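Local coordinates for CS6 fimbrial subunit B, CS6 fimbrial subunit A (Escherichia coli, PDB 4B9G), which probably forms, together with CssA, the CS6 fimbriae that mediate adhesion of enterotoxigenic Escherichia coli, and is here fused to a CssA donor strand, at residues Ser36-Val41 with Gly68-Val73; Met80-Arg85 with Phe154-Thr159. All blocks are in the same frame, centred on the assembly; numbering follows the deposited sequence.

Contact 1 of 2, residues Ser36-Val41 with Gly68-Val73; sequences SQLYTV and GKLVNV
Aliphatic packing comes first: L38, where the chain turns a corner, meets L70 of strand 65-72 in the interior, their CD1 methyls 3.9 Å apart. The leucines run antiparallel alongside each other, which sets L70 CD1 beside L38 CB as well, 4.1 Å away. In L70 the CG is anti to the carbonyl carbon (chi1 -59°) and the branch beyond is extended, which carries this methyl well clear of its own strand; leucine suits a place where a gap has to be spanned by hydrocarbon alone.

The aromatic contact uses the same methyl. L70 CD1 stands at the edge of the Y39 ring, near its plane and 4.1 Å from Y39 CD2, so the ring presents its rim and not a face to the leucine. Tyrosine fits here because a broad apolar ring can serve the core while its hydroxyl finds a buried polar partner, Y82 OH, through a hydrogen bond; the two tyrosine rings also pack edge-to-face.

No hydrogen bond joins 36-41 to 68-73. The corner sends L38 and Y39 inward in succession, and Y130 adds to the cover of L70. Both segments lie in the CssB part of the fusion, where the contact joins parts of the core of an immunoglobulin-like beta sandwich, consistent with subunits of the chaperone-usher type.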
loop_
_atom_site.group_PDB
_atom_site.type_symbol
_atom_site.label_atom_id
_atom_site.label_comp_id
_atom_site.label_asym_id
_atom_site.label_seq_id
_atom_site.Cartn_x
_atom_site.Cartn_y
_atom_site.Cartn_z
ATOM N N SER A 36 12.985 4.557 0.417
ATOM C CA SER A 36 12.449 4.980 1.688
ATOM C C SER A 36 11.029 4.519 1.885
ATOM O O SER A 36 10.263 4.446 0.931
ATOM C CB SER A 36 12.532 6.474 1.928
ATOM O OG SER A 36 13.783 7.004 1.826
ATOM N N GLN A 37 10.701 4.207 3.137
ATOM C CA GLN A 37 9.353 3.818 3.468
ATOM C C GLN A 37 8.495 5.049 3.713
ATOM O O GLN A 37 8.799 5.894 4.562
ATOM C CB GLN A 37 9.334 2.936 4.721
ATOM C CG GLN A 37 10.057 1.623 4.570
ATOM C CD GLN A 37 10.157 0.901 5.891
ATOM O OE1 GLN A 37 9.157 0.498 6.464
ATOM N NE2 GLN A 37 11.365 0.768 6.401
ATOM N N LEU A 38 7.379 5.159 2.991
ATOM C CA LEU A 38 6.464 6.295 3.116
ATOM C C LEU A 38 5.374 6.050 4.163
ATOM O O LEU A 38 4.939 6.995 4.842
ATOM C CB LEU A 38 5.846 6.616 1.775
ATOM C CG LEU A 38 6.839 6.934 0.655
ATOM C CD1 LEU A 38 6.090 7.254 -0.650
ATOM C CD2 LEU A 38 7.797 8.063 1.033
ATOM N N TYR A 39 4.917 4.810 4.259
ATOM C CA TYR A 39 3.979 4.360 5.277
ATOM C C TYR A 39 4.118 2.846 5.377
ATOM O O TYR A 39 4.689 2.210 4.479
ATOM C CB TYR A 39 2.537 4.811 4.994
ATOM C CG TYR A 39 1.850 4.226 3.778
ATOM C CD1 TYR A 39 1.237 2.985 3.830
ATOM C CD2 TYR A 39 1.781 4.932 2.585
ATOM C CE1 TYR A 39 0.550 2.468 2.729
ATOM C CE2 TYR A 39 1.105 4.426 1.473
ATOM C CZ TYR A 39 0.476 3.196 1.555
ATOM O OH TYR A 39 -0.231 2.658 0.505
ATOM N N THR A 40 3.585 2.280 6.448
ATOM C CA THR A 40 3.543 0.823 6.584
ATOM C C THR A 40 2.092 0.404 6.859
ATOM O O THR A 40 1.213 1.232 7.198
ATOM C CB THR A 40 4.506 0.362 7.616
ATOM O OG1 THR A 40 5.878 0.538 7.293
ATOM C CG2 THR A 40 4.143 0.716 8.906
ATOM N N VAL A 41 1.848 -0.881 6.665
ATOM C CA VAL A 41 0.532 -1.496 6.792
ATOM C C VAL A 41 0.698 -2.748 7.647
ATOM O O VAL A 41 1.617 -3.554 7.405
ATOM C CB VAL A 41 -0.020 -1.916 5.414
ATOM C CG1 VAL A 41 -1.434 -2.489 5.547
ATOM C CG2 VAL A 41 0.026 -0.751 4.432
ATOM N N GLY A 68 1.639 3.422 -7.177
ATOM C CA GLY A 68 0.659 4.380 -6.705
ATOM C C GLY A 68 1.285 5.745 -6.483
ATOM O O GLY A 68 2.503 5.921 -6.563
ATOM N N LYS A 69 0.419 6.714 -6.204
ATOM C CA LYS A 69 0.843 8.083 -5.921
ATOM C C LYS A 69 0.306 8.568 -4.572
ATOM O O LYS A 69 -0.855 8.309 -4.215
ATOM C CB LYS A 69 0.332 9.048 -6.994
ATOM C CG LYS A 69 1.020 8.912 -8.321
ATOM C CD LYS A 69 0.542 9.990 -9.272
ATOM C CE LYS A 69 1.563 10.231 -10.363
ATOM N NZ LYS A 69 1.214 9.579 -11.643
ATOM N N LEU A 70 1.154 9.309 -3.855
ATOM C CA LEU A 70 0.726 10.144 -2.733
ATOM C C LEU A 70 0.875 11.586 -3.212
ATOM O O LEU A 70 1.952 12.015 -3.616
ATOM C CB LEU A 70 1.573 9.887 -1.490
ATOM C CG LEU A 70 1.555 8.435 -0.992
ATOM C CD1 LEU A 70 2.445 8.271 0.220
ATOM C CD2 LEU A 70 0.164 7.950 -0.675
ATOM N N VAL A 71 -0.235 12.313 -3.220
ATOM C CA VAL A 71 -0.304 13.646 -3.812
ATOM C C VAL A 71 -0.375 14.704 -2.707
ATOM O O VAL A 71 -1.156 14.569 -1.752
ATOM C CB VAL A 71 -1.533 13.758 -4.746
ATOM C CG1 VAL A 71 -1.587 15.147 -5.398
ATOM C CG2 VAL A 71 -1.488 12.672 -5.812
ATOM N N ASN A 72 0.445 15.744 -2.828
ATOM C CA ASN A 72 0.422 16.853 -1.899
ATOM C C ASN A 72 -0.998 17.419 -1.838
ATOM O O ASN A 72 -1.582 17.811 -2.869
ATOM C CB ASN A 72 1.416 17.893 -2.410
ATOM C CG ASN A 72 1.550 19.086 -1.504
ATOM O OD1 ASN A 72 0.559 19.691 -1.121
ATOM N ND2 ASN A 72 2.777 19.460 -1.188
ATOM N N VAL A 73 -1.555 17.471 -0.633
ATOM C CA VAL A 73 -2.963 17.853 -0.482
ATOM C C VAL A 73 -3.234 19.347 -0.768
ATOM O O VAL A 73 -4.388 19.771 -0.918
ATOM C CB VAL A 73 -3.512 17.450 0.908
ATOM C CG1 VAL A 73 -3.416 15.936 1.129
ATOM C CG2 VAL A 73 -2.813 18.201 2.025
#

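Contact 2 of 2, residues Met80-Arg85 with Phe154-Thr159; sequences MNYYIR and FPVSTT
The strands of M80-R85 and F154-T159 face each other without backbone hydrogen bonds, closest at M80 and T158, whose CA atoms are 9.5 Å apart, and they diverge toward R85 and F154. Side chains bridge the gap at that nearer end. M80 lies with CG anti to the carbonyl carbon (chi1 -59°) and its chain extended beyond, which brings the sulfur to T158: SD is 3.7 Å from T158 CG2, the two side chains crossing at about a right angle. A long, unbranched and polarisable methionine suits this task, and P32 and Y125 also touch it.

T158 divides its two branches by polarity. CG2 goes to the methionine, while OG1, anti to the backbone N (chi1 -173°), is hydrogen-bonded to V26 O, with L38 O a weak second partner; threonine can thus offer a methyl to the core and still satisfy its buried hydroxyl.

M80-R85 belongs to CssB and 154-159 to the CssA part of this engineered fusion, so the contact runs between the two fused parts. Strand 145-160 pairs parallel with 21-28 and antiparallel with 128-142 of CssB. This is donor strand complementation of an immunoglobulin-like pilin domain, consistent with the way fimbrial subunits complete one another, although here the linkage is artificial.

Further along, V156 and Y82 approach obliquely, V156 CG2 resting 4.1 Å from Y82 OH. The valine supplies only hydrocarbon, its beta-branched shape fitting an extended strand, and it also touches I23. The tyrosine hydroxyl is hydrogen-bonded to Y39 OH.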
loop_
_atom_site.group_PDB
_atom_site.type_symbol
_atom_site.label_atom_id
_atom_site.label_comp_id
_atom_site.label_asym_id
_atom_site.label_seq_id
_atom_site.Cartn_x
_atom_site.Cartn_y
_atom_site.Cartn_z
ATOM N N MET A 80 4.399 11.709 -5.030
ATOM C CA MET A 80 5.391 10.668 -4.782
ATOM C C MET A 80 4.870 9.353 -5.336
ATOM O O MET A 80 3.757 8.945 -5.015
ATOM C CB MET A 80 5.625 10.527 -3.277
ATOM C CG MET A 80 6.099 11.804 -2.606
ATOM S SD MET A 80 6.257 11.532 -0.840
ATOM C CE MET A 80 6.859 13.135 -0.297
ATOM N N ASN A 81 5.699 8.673 -6.120
ATOM C CA ASN A 81 5.404 7.347 -6.625
ATOM C C ASN A 81 5.923 6.265 -5.676
ATOM O O ASN A 81 6.997 6.422 -5.088
ATOM C CB ASN A 81 6.084 7.137 -7.976
ATOM C CG ASN A 81 5.592 8.073 -9.041
ATOM O OD1 ASN A 81 4.431 8.424 -9.080
ATOM N ND2 ASN A 81 6.491 8.480 -9.922
ATOM N N TYR A 82 5.196 5.153 -5.553
ATOM C CA TYR A 82 5.623 4.087 -4.658
ATOM C C TYR A 82 5.025 2.749 -5.069
ATOM O O TYR A 82 4.040 2.704 -5.798
ATOM C CB TYR A 82 5.243 4.395 -3.201
ATOM C CG TYR A 82 3.767 4.286 -2.906
ATOM C CD1 TYR A 82 2.891 5.340 -3.144
ATOM C CD2 TYR A 82 3.241 3.116 -2.371
ATOM C CE1 TYR A 82 1.542 5.229 -2.857
ATOM C CE2 TYR A 82 1.894 3.001 -2.063
ATOM C CZ TYR A 82 1.048 4.058 -2.303
ATOM O OH TYR A 82 -0.288 3.937 -1.947
ATOM N N TYR A 83 5.601 1.668 -4.542
ATOM C CA TYR A 83 5.013 0.340 -4.659
ATOM C C TYR A 83 4.934 -0.306 -3.269
ATOM O O TYR A 83 5.596 0.134 -2.313
ATOM C CB TYR A 83 5.807 -0.574 -5.607
ATOM C CG TYR A 83 7.197 -0.893 -5.160
ATOM C CD1 TYR A 83 7.458 -1.975 -4.335
ATOM C CD2 TYR A 83 8.258 -0.080 -5.555
ATOM C CE1 TYR A 83 8.764 -2.246 -3.935
ATOM C CE2 TYR A 83 9.550 -0.342 -5.168
ATOM C CZ TYR A 83 9.802 -1.417 -4.359
ATOM O OH TYR A 83 11.089 -1.719 -3.981
ATOM N N ILE A 84 4.139 -1.365 -3.160
ATOM C CA ILE A 84 3.971 -2.102 -1.909
ATOM C C ILE A 84 4.889 -3.337 -1.862
ATOM O O ILE A 84 4.880 -4.174 -2.782
ATOM C CB ILE A 84 2.485 -2.553 -1.744
ATOM C CG1 ILE A 84 1.585 -1.322 -1.579
ATOM C CG2 ILE A 84 2.330 -3.546 -0.595
ATOM C CD1 ILE A 84 1.681 -0.601 -0.238
ATOM N N ARG A 85 5.663 -3.451 -0.784
ATOM C CA ARG A 85 6.550 -4.578 -0.499
ATOM C C ARG A 85 6.009 -5.316 0.737
ATOM O O ARG A 85 5.644 -4.670 1.732
ATOM C CB ARG A 85 7.959 -4.050 -0.203
ATOM C CG ARG A 85 8.996 -5.130 -0.004
ATOM C CD ARG A 85 10.388 -4.569 0.265
ATOM N NE ARG A 85 10.461 -3.983 1.599
ATOM C CZ ARG A 85 11.239 -2.961 1.950
ATOM N NH1 ARG A 85 12.045 -2.368 1.087
ATOM N NH2 ARG A 85 11.183 -2.515 3.190
ATOM N N PHE A 154 -8.402 2.241 1.929
ATOM C CA PHE A 154 -7.953 2.921 3.143
ATOM C C PHE A 154 -7.221 4.219 2.812
ATOM O O PHE A 154 -6.280 4.210 2.010
ATOM C CB PHE A 154 -6.987 2.028 3.937
ATOM C CG PHE A 154 -7.643 0.866 4.624
ATOM C CD1 PHE A 154 -8.152 0.981 5.917
ATOM C CD2 PHE A 154 -7.727 -0.357 3.989
ATOM C CE1 PHE A 154 -8.741 -0.104 6.546
ATOM C CE2 PHE A 154 -8.337 -1.443 4.622
ATOM C CZ PHE A 154 -8.831 -1.317 5.899
ATOM N N PRO A 155 -7.572 5.328 3.485
ATOM C CA PRO A 155 -6.716 6.523 3.368
ATOM C C PRO A 155 -5.317 6.272 3.923
ATOM O O PRO A 155 -5.179 5.687 5.006
ATOM C CB PRO A 155 -7.473 7.576 4.187
ATOM C CG PRO A 155 -8.906 7.108 4.189
ATOM C CD PRO A 155 -8.799 5.601 4.254
ATOM N N VAL A 156 -4.311 6.724 3.170
ATOM C CA VAL A 156 -2.911 6.578 3.533
ATOM C C VAL A 156 -2.202 7.922 3.320
ATOM O O VAL A 156 -2.652 8.741 2.510
ATOM C CB VAL A 156 -2.235 5.444 2.699
ATOM C CG1 VAL A 156 -2.876 4.110 2.981
ATOM C CG2 VAL A 156 -2.256 5.750 1.216
ATOM N N SER A 157 -1.082 8.122 4.014
ATOM C CA SER A 157 -0.330 9.367 3.884
ATOM C C SER A 157 1.107 9.212 4.332
ATOM O O SER A 157 1.474 8.247 5.020
ATOM C CB SER A 157 -0.979 10.498 4.700
ATOM O OG SER A 157 -0.852 10.277 6.090
ATOM N N THR A 158 1.895 10.199 3.921
ATOM C CA THR A 158 3.212 10.482 4.463
ATOM C C THR A 158 3.268 12.010 4.621
ATOM O O THR A 158 2.433 12.740 4.067
ATOM C CB THR A 158 4.325 9.943 3.525
ATOM O OG1 THR A 158 5.620 10.061 4.125
ATOM C CG2 THR A 158 4.364 10.678 2.207
ATOM N N THR A 159 4.244 12.499 5.377
ATOM C CA THR A 159 4.377 13.935 5.578
ATOM C C THR A 159 5.843 14.355 5.438
ATOM O O THR A 159 6.788 13.577 5.703
ATOM C CB THR A 159 3.868 14.320 6.928
ATOM O OG1 THR A 159 2.466 14.153 7.134
ATOM C CG2 THR A 159 4.754 14.070 7.977
#

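Contacts 1 and 2 interlock in the same core, their centres about 2 Å apart. Along the chain they come in series, contact 1 closing with strand 65-72 before contact 2 opens on strand 79-88. These two strands are antiparallel neighbours, and a probable hydrogen bond from M80 N to L70 O, 2.8 Å long, ties one contact to the other. The remaining pair, 37-44 and 145-160, both flank strand 21-28. Together the contacts show a core built by strands distant in sequence, into which the CssA donor strand is fitted beside CssB's own strands in this fusion.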